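PDB 4AIB: ornithine decarboxylase from Entamoeba histolytica, which probably catalyses the pyridoxal 5'-phosphate-dependent decarboxylation of L-ornithine to putrescine, working as a homodimer with active sites built from both subunits. Local coordinates for residues F102-L108 with E126-I130; G74-L80 with D95-Q100; R42-M47 with F232-A236; S190-F196 with G224-V229. The contacts are given in a common frame with arbitrary orientation. Numbering follows the deposited sequence.

How the contacts relate
All four contacts belong to the pyridoxal-binding (beta/alpha)8 barrel. Contacts 1 and 2 are buried and both touch the second subunit; contacts 3 and 4 are partly buried and touch no other chain. Contact 2 pairs two barrel strands through backbone hydrogen bonds, whereas contact 1 ties a loop to a helix by buried charges; Gln-107 OE1 of contact 1 lies 3.2 Å from Leu-80 N of contact 2. Contact 3 combines a peripheral salt bridge with aromatic packing between helices, and contact 4 packs a loop and a helix start against a glycine-rich loop by van der Waals, CA-H...O and aromatic contacts. These last two meet around helix 232-245, where Phe-235 touches Ser-193, Phe-196 and Phe-226.

Contact 1: F102-L108 with E126-I130; sequences FKPYNQL and EVQKI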
loop_
_atom_site.group_PDB
_atom_site.type_symbol
_atom_site.label_atom_id
_atom_site.label_comp_id
_atom_site.label_asym_id
_atom_site.label_seq_id
_atom_site.Cartn_x
_atom_site.Cartn_y
_atom_site.Cartn_z
ATOM N N PHE A 102 -10.614 -16.209 -7.632
ATOM C CA PHE A 102 -9.573 -17.232 -7.601
ATOM C C PHE A 102 -9.080 -17.474 -6.175
ATOM O O PHE A 102 -8.308 -16.686 -5.621
ATOM C CB PHE A 102 -8.422 -16.871 -8.545
ATOM C CG PHE A 102 -8.817 -16.844 -9.996
ATOM C CD1 PHE A 102 -9.034 -18.028 -10.695
ATOM C CD2 PHE A 102 -8.975 -15.635 -10.667
ATOM C CE1 PHE A 102 -9.397 -18.010 -12.033
ATOM C CE2 PHE A 102 -9.340 -15.611 -12.005
ATOM C CZ PHE A 102 -9.552 -16.798 -12.689
ATOM N N LYS A 103 -9.544 -18.577 -5.597
ATOM C CA LYS A 103 -9.300 -18.898 -4.195
ATOM C C LYS A 103 -8.113 -19.844 -4.026
ATOM O O LYS A 103 -7.959 -20.786 -4.807
ATOM C CB LYS A 103 -10.551 -19.529 -3.576
ATOM C CG LYS A 103 -11.786 -18.639 -3.614
ATOM C CD LYS A 103 -13.069 -19.422 -3.364
ATOM C CE LYS A 103 -13.572 -20.130 -4.614
ATOM N NZ LYS A 103 -14.056 -19.180 -5.656
ATOM N N PRO A 104 -7.265 -19.590 -3.008
ATOM C CA PRO A 104 -6.224 -20.548 -2.637
ATOM C C PRO A 104 -6.861 -21.834 -2.123
ATOM O O PRO A 104 -7.897 -21.783 -1.454
ATOM C CB PRO A 104 -5.472 -19.837 -1.507
ATOM C CG PRO A 104 -5.775 -18.390 -1.693
ATOM C CD PRO A 104 -7.182 -18.357 -2.206
ATOM N N TYR A 105 -6.250 -22.972 -2.443
ATOM C CA TYR A 105 -6.812 -24.280 -2.104
ATOM C C TYR A 105 -7.002 -24.468 -0.600
ATOM O O TYR A 105 -8.066 -24.905 -0.158
ATOM C CB TYR A 105 -5.948 -25.409 -2.673
ATOM C CG TYR A 105 -5.779 -25.377 -4.176
ATOM C CD1 TYR A 105 -6.737 -25.939 -5.015
ATOM C CD2 TYR A 105 -4.654 -24.793 -4.758
ATOM C CE1 TYR A 105 -6.584 -25.917 -6.392
ATOM C CE2 TYR A 105 -4.493 -24.764 -6.136
ATOM C CZ TYR A 105 -5.461 -25.327 -6.946
ATOM O OH TYR A 105 -5.312 -25.306 -8.312
ATOM N N ASN A 106 -5.973 -24.124 0.175
ATOM C CA ASN A 106 -6.014 -24.235 1.635
ATOM C C ASN A 106 -7.120 -23.399 2.278
ATOM O O ASN A 106 -7.754 -23.832 3.245
ATOM C CB ASN A 106 -4.650 -23.886 2.245
ATOM C CG ASN A 106 -4.104 -22.562 1.746
ATOM O OD1 ASN A 106 -4.564 -21.493 2.144
ATOM N ND2 ASN A 106 -3.106 -22.628 0.874
ATOM N N GLN A 107 -7.351 -22.210 1.728
ATOM C CA GLN A 107 -8.385 -21.307 2.228
ATOM C C GLN A 107 -9.790 -21.783 1.871
ATOM O O GLN A 107 -10.711 -21.654 2.677
ATOM C CB GLN A 107 -8.154 -19.883 1.715
ATOM C CG GLN A 107 -6.932 -19.205 2.316
ATOM C CD GLN A 107 -6.736 -17.785 1.821
ATOM O OE1 GLN A 107 -7.699 -17.059 1.573
ATOM N NE2 GLN A 107 -5.480 -17.379 1.685
ATOM N N LEU A 108 -9.944 -22.334 0.667
ATOM C CA LEU A 108 -11.228 -22.862 0.199
ATOM C C LEU A 108 -11.679 -24.063 1.030
ATOM O O LEU A 108 -12.861 -24.190 1.359
ATOM C CB LEU A 108 -11.150 -23.230 -1.290
ATOM C CG LEU A 108 -12.373 -23.827 -1.999
ATOM C CD1 LEU A 108 -13.583 -22.904 -1.939
ATOM C CD2 LEU A 108 -12.029 -24.164 -3.442
ATOM N N GLU A 126 -11.938 -22.828 -11.713
ATOM C CA GLU A 126 -12.460 -22.621 -10.361
ATOM C C GLU A 126 -13.697 -23.476 -10.083
ATOM O O GLU A 126 -13.942 -23.863 -8.939
ATOM C CB GLU A 126 -12.770 -21.141 -10.119
ATOM C CG GLU A 126 -12.773 -20.724 -8.652
ATOM C CD GLU A 126 -11.380 -20.527 -8.076
ATOM O OE1 GLU A 126 -10.409 -20.407 -8.853
ATOM O OE2 GLU A 126 -11.253 -20.483 -6.835
ATOM N N VAL A 127 -14.469 -23.757 -11.132
ATOM C CA VAL A 127 -15.594 -24.690 -11.052
ATOM C C VAL A 127 -15.069 -26.075 -10.669
ATOM O O VAL A 127 -15.620 -26.737 -9.786
ATOM C CB VAL A 127 -16.376 -24.767 -12.387
ATOM C CG1 VAL A 127 -17.479 -25.812 -12.319
ATOM C CG2 VAL A 127 -16.969 -23.415 -12.744
ATOM N N GLN A 128 -13.991 -26.490 -11.336
ATOM C CA GLN A 128 -13.338 -27.773 -11.082
ATOM C C GLN A 128 -12.645 -27.796 -9.720
ATOM O O GLN A 128 -12.640 -28.824 -9.039
ATOM C CB GLN A 128 -12.328 -28.085 -12.191
ATOM C CG GLN A 128 -12.949 -28.272 -13.568
ATOM C CD GLN A 128 -11.926 -28.274 -14.690
ATOM O OE1 GLN A 128 -10.806 -27.786 -14.534
ATOM N NE2 GLN A 128 -12.315 -28.818 -15.837
ATOM N N LYS A 129 -12.065 -26.657 -9.341
ATOM C CA LYS A 129 -11.403 -26.487 -8.046
ATOM C C LYS A 129 -12.395 -26.693 -6.904
ATOM O O LYS A 129 -12.082 -27.350 -5.908
ATOM C CB LYS A 129 -10.778 -25.090 -7.955
ATOM C CG LYS A 129 -9.990 -24.822 -6.679
ATOM C CD LYS A 129 -9.594 -23.357 -6.548
ATOM C CE LYS A 129 -8.457 -22.982 -7.488
ATOM N NZ LYS A 129 -8.164 -21.523 -7.449
ATOM N N ILE A 130 -13.588 -26.127 -7.063
ATOM C CA ILE A 130 -14.659 -26.265 -6.080
ATOM C C ILE A 130 -15.203 -27.694 -6.076
ATOM O O ILE A 130 -15.431 -28.270 -5.013
ATOM C CB ILE A 130 -15.774 -25.220 -6.318
ATOM C CG1 ILE A 130 -15.298 -23.841 -5.847
ATOM C CG2 ILE A 130 -17.063 -25.603 -5.600
ATOM C CD1 ILE A 130 -16.084 -22.682 -6.415
#
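In the (beta/alpha)8 barrel, helix 124-133 meets helix 105-114 and the loop leading into it; beside strand 118-121, which connects the helices, a buried salt-bridge network joins that loop to helix 124-133. Glu-126 turns its carboxylate (chi1 t, chi2 p) toward the loop. Its OE2 accepts a hydrogen bond from Lys-103 N at 2.8 Å and forms a salt bridge with Lys-103 NZ at 3.3 Å; the folded m,t,m,m chain of Lys-103 also brings NZ to Gln-100 O and Thr-119 OG1. Lys-129, extended as t,t but bent at chi3 (m), donates from NZ to Lys-103 O at 2.8 Å and pairs with Glu-126 OE1 at 2.9 Å. The same NZ lies over the face of the Tyr-105 ring, 5.0 Å from its centroid, a cation-pi contact, and bonds to His-274 O of the second subunit, so the network extends into the dimer interface. Next to this network, Leu-108 closes the apolar side, its CD2 4.1 Å from Ile-130 CG1.

Contact 2: G74-L80 with D95-Q100; sequences GFDCASL and DITYSQ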
loop_
_atom_site.group_PDB
_atom_site.type_symbol
_atom_site.label_atom_id
_atom_site.label_comp_id
_atom_site.label_asym_id
_atom_site.label_seq_id
_atom_site.Cartn_x
_atom_site.Cartn_y
_atom_site.Cartn_z
ATOM N N GLY A 74 -25.271 -8.133 5.552
ATOM C CA GLY A 74 -24.533 -9.358 5.255
ATOM C C GLY A 74 -23.044 -9.073 5.204
ATOM O O GLY A 74 -22.606 -7.966 5.532
ATOM N N PHE A 75 -22.259 -10.061 4.788
ATOM C CA PHE A 75 -20.806 -9.908 4.776
ATOM C C PHE A 75 -20.148 -10.405 3.499
ATOM O O PHE A 75 -20.368 -11.537 3.069
ATOM C CB PHE A 75 -20.185 -10.575 6.004
ATOM C CG PHE A 75 -20.588 -9.936 7.299
ATOM C CD1 PHE A 75 -19.942 -8.794 7.756
ATOM C CD2 PHE A 75 -21.627 -10.468 8.057
ATOM C CE1 PHE A 75 -20.319 -8.197 8.948
ATOM C CE2 PHE A 75 -22.006 -9.877 9.252
ATOM C CZ PHE A 75 -21.350 -8.741 9.696
ATOM N N ASP A 76 -19.336 -9.533 2.908
ATOM C CA ASP A 76 -18.609 -9.828 1.684
ATOM C C ASP A 76 -17.124 -10.000 1.996
ATOM O O ASP A 76 -16.416 -9.027 2.266
ATOM C CB ASP A 76 -18.819 -8.701 0.672
ATOM C CG ASP A 76 -18.376 -9.081 -0.718
ATOM O OD1 ASP A 76 -18.938 -10.047 -1.270
ATOM O OD2 ASP A 76 -17.462 -8.420 -1.254
ATOM N N CYS A 77 -16.659 -11.245 1.964
ATOM C CA CYS A 77 -15.291 -11.557 2.366
ATOM C C CYS A 77 -14.436 -12.030 1.196
ATOM O O CYS A 77 -14.824 -12.936 0.455
ATOM C CB CYS A 77 -15.293 -12.589 3.494
ATOM S SG CYS A 77 -16.231 -12.070 4.950
ATOM N N ALA A 78 -13.273 -11.401 1.046
ATOM C CA ALA A 78 -12.354 -11.692 -0.053
ATOM C C ALA A 78 -11.340 -12.774 0.308
ATOM O O ALA A 78 -10.955 -13.578 -0.542
ATOM C CB ALA A 78 -11.641 -10.422 -0.496
ATOM N N SER A 79 -10.908 -12.784 1.568
ATOM C CA SER A 79 -9.925 -13.752 2.048
ATOM C C SER A 79 -10.473 -14.579 3.209
ATOM O O SER A 79 -11.571 -14.315 3.704
ATOM C CB SER A 79 -8.639 -13.036 2.471
ATOM O OG SER A 79 -8.869 -12.180 3.578
ATOM N N LEU A 80 -9.699 -15.577 3.635
ATOM C CA LEU A 80 -10.045 -16.406 4.790
ATOM C C LEU A 80 -9.984 -15.610 6.095
ATOM O O LEU A 80 -10.776 -15.847 7.010
ATOM C CB LEU A 80 -9.125 -17.631 4.864
ATOM C CG LEU A 80 -9.253 -18.626 6.025
ATOM C CD1 LEU A 80 -10.604 -19.330 6.026
ATOM C CD2 LEU A 80 -8.122 -19.641 5.973
ATOM N N ASP A 95 -24.744 -15.670 6.353
ATOM C CA ASP A 95 -24.755 -14.256 5.978
ATOM C C ASP A 95 -23.503 -13.859 5.194
ATOM O O ASP A 95 -23.460 -12.792 4.578
ATOM C CB ASP A 95 -24.895 -13.372 7.223
ATOM C CG ASP A 95 -26.200 -13.607 7.968
ATOM O OD1 ASP A 95 -27.256 -13.743 7.312
ATOM O OD2 ASP A 95 -26.168 -13.646 9.217
ATOM N N ILE A 96 -22.493 -14.727 5.221
ATOM C CA ILE A 96 -21.212 -14.474 4.561
ATOM C C ILE A 96 -21.215 -14.987 3.120
ATOM O O ILE A 96 -21.742 -16.064 2.833
ATOM C CB ILE A 96 -20.044 -15.122 5.343
ATOM C CG1 ILE A 96 -20.037 -14.643 6.800
ATOM C CG2 ILE A 96 -18.705 -14.825 4.675
ATOM C CD1 ILE A 96 -19.150 -15.455 7.722
ATOM N N THR A 97 -20.634 -14.201 2.217
ATOM C CA THR A 97 -20.391 -14.647 0.845
ATOM C C THR A 97 -18.903 -14.529 0.488
ATOM O O THR A 97 -18.337 -13.435 0.469
ATOM C CB THR A 97 -21.301 -13.932 -0.190
ATOM O OG1 THR A 97 -20.855 -14.236 -1.518
ATOM C CG2 THR A 97 -21.308 -12.415 0.007
ATOM N N TYR A 98 -18.274 -15.670 0.223
ATOM C CA TYR A 98 -16.849 -15.715 -0.095
ATOM C C TYR A 98 -16.598 -15.200 -1.513
ATOM O O TYR A 98 -16.475 -15.979 -2.462
ATOM C CB TYR A 98 -16.304 -17.137 0.102
ATOM C CG TYR A 98 -14.791 -17.265 0.094
ATOM C CD1 TYR A 98 -13.965 -16.141 0.181
ATOM C CD2 TYR A 98 -14.187 -18.519 0.035
ATOM C CE1 TYR A 98 -12.585 -16.265 0.182
ATOM C CE2 TYR A 98 -12.807 -18.652 0.041
ATOM C CZ TYR A 98 -12.012 -17.524 0.113
ATOM O OH TYR A 98 -10.642 -17.648 0.119
ATOM N N SER A 99 -16.529 -13.876 -1.637
ATOM C CA SER A 99 -16.357 -13.212 -2.927
ATOM C C SER A 99 -14.893 -13.164 -3.357
ATOM O O SER A 99 -14.221 -12.136 -3.232
ATOM C CB SER A 99 -16.956 -11.802 -2.896
ATOM O OG SER A 99 -16.286 -10.979 -1.957
ATOM N N GLN A 100 -14.407 -14.293 -3.858
ATOM C CA GLN A 100 -13.064 -14.379 -4.408
ATOM C C GLN A 100 -13.097 -15.246 -5.657
ATOM O O GLN A 100 -13.414 -16.437 -5.591
ATOM C CB GLN A 100 -12.082 -14.932 -3.368
ATOM C CG GLN A 100 -10.636 -15.032 -3.838
ATOM C CD GLN A 100 -10.081 -13.719 -4.362
ATOM O OE1 GLN A 100 -9.638 -13.636 -5.508
ATOM N NE2 GLN A 100 -10.104 -12.685 -3.526
#
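Strands 74-77 and 96-98 are adjacent parallel strands of the (beta/alpha)8 barrel, linked by helix 80-88 as a beta-alpha-beta unit and crossing at -19°. At Gly-74, CA packs 3.7 Å from Asp-95 O. Phe-75 opens the ladder, its N donating to Asp-95 O (3.0 Å) and its O accepting from Thr-97 N (2.8 Å), while its CB lies 4.1 Å from Ile-96 CG1. The side chain of Asp-76 emerges on the other face with Thr-97; its OD1 and OD2 each lie 2.9 Å from Ser-99 OG, in weak hydrogen bonds. Cys-77 returns to the helix-covered face, SG 3.7 Å from Ile-96 CG2, and its N donates to Thr-97 O at 3.1 Å. Ala-78, beside the predicted cofactor lysine Lys-57, and Gln-100 both pack against Cys-334 of the second subunit, the predicted proton donor. Ser-79 N-caps helix 80-88. Past the strands, Gln-100 NE2 donates to Ala-78 O at 3.2 Å, and that oxygen sits at the Tyr-98 ring edge, 3.2 Å from CE1.

Contact 3: R42-M47 with F232-A236; sequences RWKKNM and FEEFA
Residues 42-46 form the last turn of helix 33-46, Met-47 leaving helical geometry at phi/psi -123/81°, and 232-236 a turn of helix 232-245. The short axes cross at -42°, 10.1 Å apart, closest in register at Asn-46 and Ala-236 (CA-CA 5.8 Å). Phe-232 (chi1 t, chi2 77°) points its ring into the gap: CD2 lies 3.4 Å from NE of the extended Arg-42, over one guanidinium face, and CZ is 3.8 Å from Trp-43 CE3. Glu-233 (chi1 -33°, chi2 m) forms a salt bridge with Arg-42, OE2 accepting hydrogen bonds from NE and NH2, each at 2.8 Å; its OE1 accepts from Asn-46 ND2 at 3.0 Å. This is side-by-side helix packing on the outside of the (beta/alpha)8 barrel: the two helices lead into strands 50-55 and 253-256, neighbours in the sheet. Tyr-261 stacks on Phe-232, and Trp-43 NE1 is hydrogen-bonded to Val-50 O. Ala-236 sets CB 3.6 Å from Asn-46 CB and 3.5 Å from Met-47 CG (chi1 m, chi2 t).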
loop_
_atom_site.group_PDB
_atom_site.type_symbol
_atom_site.label_atom_id
_atom_site.label_comp_id
_atom_site.label_asym_id
_atom_site.label_seq_id
_atom_site.Cartn_x
_atom_site.Cartn_y
_atom_site.Cartn_z
ATOM N N ARG A 42 -30.719 4.705 5.428
ATOM C CA ARG A 42 -30.882 5.367 4.133
ATOM C C ARG A 42 -30.944 4.326 3.016
ATOM O O ARG A 42 -31.711 4.472 2.062
ATOM C CB ARG A 42 -29.724 6.338 3.885
ATOM C CG ARG A 42 -29.852 7.203 2.641
ATOM C CD ARG A 42 -28.530 7.886 2.326
ATOM N NE ARG A 42 -28.618 8.751 1.151
ATOM C CZ ARG A 42 -27.581 9.356 0.577
ATOM N NH1 ARG A 42 -26.353 9.197 1.058
ATOM N NH2 ARG A 42 -27.773 10.124 -0.488
ATOM N N TRP A 43 -30.127 3.279 3.147
ATOM C CA TRP A 43 -30.088 2.180 2.185
ATOM C C TRP A 43 -31.335 1.341 2.246
ATOM O O TRP A 43 -31.919 1.016 1.211
ATOM C CB TRP A 43 -28.851 1.312 2.421
ATOM C CG TRP A 43 -28.729 0.141 1.471
ATOM C CD1 TRP A 43 -29.466 -1.043 1.480
ATOM C CD2 TRP A 43 -27.799 -0.001 0.342
ATOM N NE1 TRP A 43 -29.073 -1.873 0.462
ATOM C CE2 TRP A 43 -28.078 -1.313 -0.256
ATOM C CE3 TRP A 43 -26.803 0.796 -0.214
ATOM C CZ2 TRP A 43 -27.380 -1.783 -1.358
ATOM C CZ3 TRP A 43 -26.105 0.309 -1.328
ATOM C CH2 TRP A 43 -26.389 -0.950 -1.883
ATOM N N LYS A 44 -31.747 0.983 3.462
ATOM C CA LYS A 44 -32.931 0.147 3.684
ATOM C C LYS A 44 -34.227 0.825 3.238
ATOM O O LYS A 44 -35.200 0.151 2.895
ATOM C CB LYS A 44 -33.039 -0.258 5.158
ATOM C CG LYS A 44 -32.064 -1.343 5.587
ATOM C CD LYS A 44 -32.348 -1.804 7.008
ATOM C CE LYS A 44 -31.428 -2.942 7.427
ATOM N NZ LYS A 44 -31.743 -4.222 6.734
ATOM N N LYS A 45 -34.228 2.156 3.251
ATOM C CA LYS A 45 -35.389 2.949 2.859
ATOM C C LYS A 45 -35.520 3.041 1.338
ATOM O O LYS A 45 -36.621 2.934 0.795
ATOM C CB LYS A 45 -35.299 4.350 3.473
ATOM C CG LYS A 45 -36.523 5.227 3.260
ATOM C CD LYS A 45 -36.312 6.606 3.864
ATOM C CE LYS A 45 -37.418 7.569 3.464
ATOM N NZ LYS A 45 -37.348 7.940 2.023
ATOM N N ASN A 46 -34.393 3.239 0.661
ATOM C CA ASN A 46 -34.384 3.416 -0.790
ATOM C C ASN A 46 -34.273 2.118 -1.588
ATOM O O ASN A 46 -34.809 2.020 -2.694
ATOM C CB ASN A 46 -33.305 4.419 -1.202
ATOM C CG ASN A 46 -33.759 5.857 -1.043
ATOM O OD1 ASN A 46 -34.626 6.332 -1.778
ATOM N ND2 ASN A 46 -33.173 6.559 -0.080
ATOM N N MET A 47 -33.578 1.131 -1.024
ATOM C CA MET A 47 -33.474 -0.200 -1.627
ATOM C C MET A 47 -33.979 -1.279 -0.661
ATOM O O MET A 47 -33.179 -1.924 0.025
ATOM C CB MET A 47 -32.034 -0.495 -2.063
ATOM C CG MET A 47 -31.544 0.363 -3.218
ATOM S SD MET A 47 -29.827 0.058 -3.674
ATOM C CE MET A 47 -29.999 -1.381 -4.725
ATOM N N PHE A 232 -27.888 9.357 -5.095
ATOM C CA PHE A 232 -28.230 8.047 -4.513
ATOM C C PHE A 232 -29.716 7.698 -4.403
ATOM O O PHE A 232 -30.118 6.587 -4.756
ATOM C CB PHE A 232 -27.543 7.886 -3.147
ATOM C CG PHE A 232 -27.822 6.571 -2.474
ATOM C CD1 PHE A 232 -27.175 5.410 -2.887
ATOM C CD2 PHE A 232 -28.726 6.493 -1.420
ATOM C CE1 PHE A 232 -27.431 4.197 -2.266
ATOM C CE2 PHE A 232 -28.986 5.283 -0.795
ATOM C CZ PHE A 232 -28.337 4.133 -1.219
ATOM N N GLU A 233 -30.515 8.641 -3.903
ATOM C CA GLU A 233 -31.967 8.476 -3.784
ATOM C C GLU A 233 -32.589 8.084 -5.128
ATOM O O GLU A 233 -33.467 7.221 -5.190
ATOM C CB GLU A 233 -32.624 9.765 -3.267
ATOM C CG GLU A 233 -31.787 10.589 -2.293
ATOM C CD GLU A 233 -31.687 9.981 -0.904
ATOM O OE1 GLU A 233 -32.706 9.482 -0.383
ATOM O OE2 GLU A 233 -30.582 10.019 -0.322
ATOM N N GLU A 234 -32.115 8.726 -6.195
ATOM C CA GLU A 234 -32.573 8.468 -7.560
ATOM C C GLU A 234 -31.952 7.201 -8.149
ATOM O O GLU A 234 -32.631 6.437 -8.838
ATOM C CB GLU A 234 -32.256 9.664 -8.463
ATOM C CG GLU A 234 -32.973 10.951 -8.085
ATOM C CD GLU A 234 -32.867 12.023 -9.155
ATOM O OE1 GLU A 234 -31.793 12.159 -9.780
ATOM O OE2 GLU A 234 -33.868 12.740 -9.364
ATOM N N PHE A 235 -30.663 6.993 -7.882
ATOM C CA PHE A 235 -29.937 5.817 -8.365
ATOM C C PHE A 235 -30.500 4.529 -7.769
ATOM O O PHE A 235 -30.548 3.497 -8.441
ATOM C CB PHE A 235 -28.438 5.950 -8.062
ATOM C CG PHE A 235 -27.611 4.765 -8.492
ATOM C CD1 PHE A 235 -27.628 4.321 -9.813
ATOM C CD2 PHE A 235 -26.797 4.105 -7.578
ATOM C CE1 PHE A 235 -26.861 3.234 -10.207
ATOM C CE2 PHE A 235 -26.027 3.018 -7.967
ATOM C CZ PHE A 235 -26.059 2.584 -9.282
ATOM N N ALA A 236 -30.929 4.604 -6.511
ATOM C CA ALA A 236 -31.554 3.478 -5.822
ATOM C C ALA A 236 -32.962 3.218 -6.347
ATOM O O ALA A 236 -33.432 2.080 -6.339
ATOM C CB ALA A 236 -31.585 3.730 -4.325
#

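Contact 4: S190-F196 with G224-V229; sequences SHNSEVF and GGFSQV
Here a loop and the first turn of helix 194-212 pack against the glycine-rich loop after strand 219-221, at the C-terminal ends of the (beta/alpha)8 barrel strands. In relatives such a glycine loop cradles the cofactor phosphate; here Gly-224 is about 11 Å, between nearest atoms, from the side chain of Lys-57, the predicted cofactor lysine, which carries no cofactor in this structure. The backbones come closest at His-191 and Val-229, CA atoms 4.9 Å apart, with His-191 at phi/psi 50/-75°. His-191 O sits 3.6 Å from Val-229 CG2, and His-191 CA makes a CA-H...O contact of 3.6 Å with Gln-228 O. Ser-190 (chi1 m) packs CB 3.9 Å from Gln-228 CB, while its OG bonds to Gly-187 O. Gly-225 adopts phi/psi 82/39°; a CB there would fall 3.0 Å from Ser-190 OG. Phe-196 (chi1 -87°, chi2 83°) brings Gly-224 O to its ring edge, 3.5 Å from CZ. Its ring meets Phe-226 obliquely, centroids 5.9 Å apart and planes at 46°. With the two segments joined by van der Waals, CA-H...O and aromatic contacts, their fit depends on shape and on the missing side chain of Gly-225 more than on directional polar bonds.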
loop_
_atom_site.group_PDB
_atom_site.type_symbol
_atom_site.label_atom_id
_atom_site.label_comp_id
_atom_site.label_asym_id
_atom_site.label_seq_id
_atom_site.Cartn_x
_atom_site.Cartn_y
_atom_site.Cartn_z
ATOM N N SER A 190 -17.808 4.158 -12.417
ATOM C CA SER A 190 -19.255 3.947 -12.375
ATOM C C SER A 190 -19.985 5.129 -13.010
ATOM O O SER A 190 -20.326 5.079 -14.193
ATOM C CB SER A 190 -19.727 3.721 -10.935
ATOM O OG SER A 190 -19.039 2.638 -10.332
ATOM N N HIS A 191 -20.211 6.179 -12.219
ATOM C CA HIS A 191 -20.781 7.456 -12.678
ATOM C C HIS A 191 -22.045 7.325 -13.491
ATOM O O HIS A 191 -23.137 7.612 -12.994
ATOM C CB HIS A 191 -19.729 8.281 -13.423
ATOM C CG HIS A 191 -18.409 8.391 -12.693
ATOM N ND1 HIS A 191 -18.284 9.031 -11.515
ATOM C CD2 HIS A 191 -17.141 7.915 -13.019
ATOM C CE1 HIS A 191 -17.003 8.967 -11.105
ATOM N NE2 HIS A 191 -16.304 8.284 -12.026
ATOM N N ASN A 192 -21.900 6.903 -14.748
ATOM C CA ASN A 192 -23.029 6.596 -15.624
ATOM C C ASN A 192 -23.902 5.496 -15.022
ATOM O O ASN A 192 -23.413 4.416 -14.686
ATOM C CB ASN A 192 -22.520 6.201 -17.017
ATOM C CG ASN A 192 -23.635 5.759 -17.950
ATOM O OD1 ASN A 192 -24.005 4.585 -17.982
ATOM N ND2 ASN A 192 -24.160 6.698 -18.729
ATOM N N SER A 193 -25.191 5.790 -14.881
ATOM C CA SER A 193 -26.143 4.889 -14.233
ATOM C C SER A 193 -26.528 3.703 -15.118
ATOM O O SER A 193 -26.767 2.601 -14.619
ATOM C CB SER A 193 -27.397 5.668 -13.819
ATOM O OG SER A 193 -28.255 4.893 -13.001
ATOM N N GLU A 194 -26.559 3.938 -16.429
ATOM C CA GLU A 194 -27.093 2.984 -17.407
ATOM C C GLU A 194 -26.324 1.659 -17.516
ATOM O O GLU A 194 -26.802 0.715 -18.156
ATOM C CB GLU A 194 -27.194 3.647 -18.785
ATOM C CG GLU A 194 -28.462 3.299 -19.550
ATOM C CD GLU A 194 -29.664 4.114 -19.103
ATOM O OE1 GLU A 194 -29.605 5.359 -19.178
ATOM O OE2 GLU A 194 -30.668 3.507 -18.673
ATOM N N VAL A 195 -25.144 1.592 -16.901
ATOM C CA VAL A 195 -24.352 0.357 -16.882
ATOM C C VAL A 195 -24.945 -0.683 -15.928
ATOM O O VAL A 195 -24.826 -1.887 -16.165
ATOM C CB VAL A 195 -22.854 0.601 -16.562
ATOM C CG1 VAL A 195 -22.185 1.380 -17.685
ATOM C CG2 VAL A 195 -22.673 1.307 -15.224
ATOM N N PHE A 196 -25.582 -0.208 -14.858
ATOM C CA PHE A 196 -26.300 -1.072 -13.922
ATOM C C PHE A 196 -27.577 -1.614 -14.555
ATOM O O PHE A 196 -27.966 -2.753 -14.300
ATOM C CB PHE A 196 -26.636 -0.315 -12.636
ATOM C CG PHE A 196 -25.546 -0.355 -11.601
ATOM C CD1 PHE A 196 -24.478 0.533 -11.658
ATOM C CD2 PHE A 196 -25.594 -1.278 -10.561
ATOM C CE1 PHE A 196 -23.476 0.500 -10.701
ATOM C CE2 PHE A 196 -24.595 -1.318 -9.601
ATOM C CZ PHE A 196 -23.535 -0.428 -9.670
ATOM N N GLY A 224 -20.684 -3.840 -6.052
ATOM C CA GLY A 224 -20.431 -2.566 -5.388
ATOM C C GLY A 224 -20.389 -1.396 -6.352
ATOM O O GLY A 224 -21.073 -1.400 -7.379
ATOM N N GLY A 225 -19.580 -0.396 -6.013
ATOM C CA GLY A 225 -19.455 0.816 -6.818
ATOM C C GLY A 225 -20.568 1.814 -6.555
ATOM O O GLY A 225 -21.070 2.454 -7.482
ATOM N N PHE A 226 -20.953 1.939 -5.287
ATOM C CA PHE A 226 -21.989 2.884 -4.874
ATOM C C PHE A 226 -21.373 4.190 -4.380
ATOM O O PHE A 226 -20.151 4.290 -4.227
ATOM C CB PHE A 226 -22.896 2.262 -3.806
ATOM C CG PHE A 226 -23.714 1.106 -4.308
ATOM C CD1 PHE A 226 -24.936 1.322 -4.938
ATOM C CD2 PHE A 226 -23.260 -0.200 -4.159
ATOM C CE1 PHE A 226 -25.690 0.256 -5.406
ATOM C CE2 PHE A 226 -24.009 -1.269 -4.625
ATOM C CZ PHE A 226 -25.225 -1.040 -5.250
ATOM N N SER A 227 -22.227 5.186 -4.138
ATOM C CA SER A 227 -21.804 6.557 -3.818
ATOM C C SER A 227 -20.875 7.149 -4.890
ATOM O O SER A 227 -20.154 8.117 -4.642
ATOM C CB SER A 227 -21.181 6.650 -2.413
ATOM O OG SER A 227 -19.878 6.091 -2.376
ATOM N N GLN A 228 -20.903 6.545 -6.078
ATOM C CA GLN A 228 -20.194 7.061 -7.242
ATOM C C GLN A 228 -21.214 7.559 -8.265
ATOM O O GLN A 228 -20.869 8.264 -9.216
ATOM C CB GLN A 228 -19.283 5.990 -7.845
ATOM C CG GLN A 228 -18.001 6.542 -8.456
ATOM C CD GLN A 228 -17.114 7.254 -7.445
ATOM O OE1 GLN A 228 -16.782 8.427 -7.615
ATOM N NE2 GLN A 228 -16.733 6.548 -6.384
ATOM N N VAL A 229 -22.469 7.167 -8.055
ATOM C CA VAL A 229 -23.611 7.772 -8.729
ATOM C C VAL A 229 -24.288 8.674 -7.692
ATOM O O VAL A 229 -25.019 8.198 -6.819
ATOM C CB VAL A 229 -24.592 6.716 -9.286
ATOM C CG1 VAL A 229 -25.647 7.381 -10.159
ATOM C CG2 VAL A 229 -23.848 5.654 -10.084
#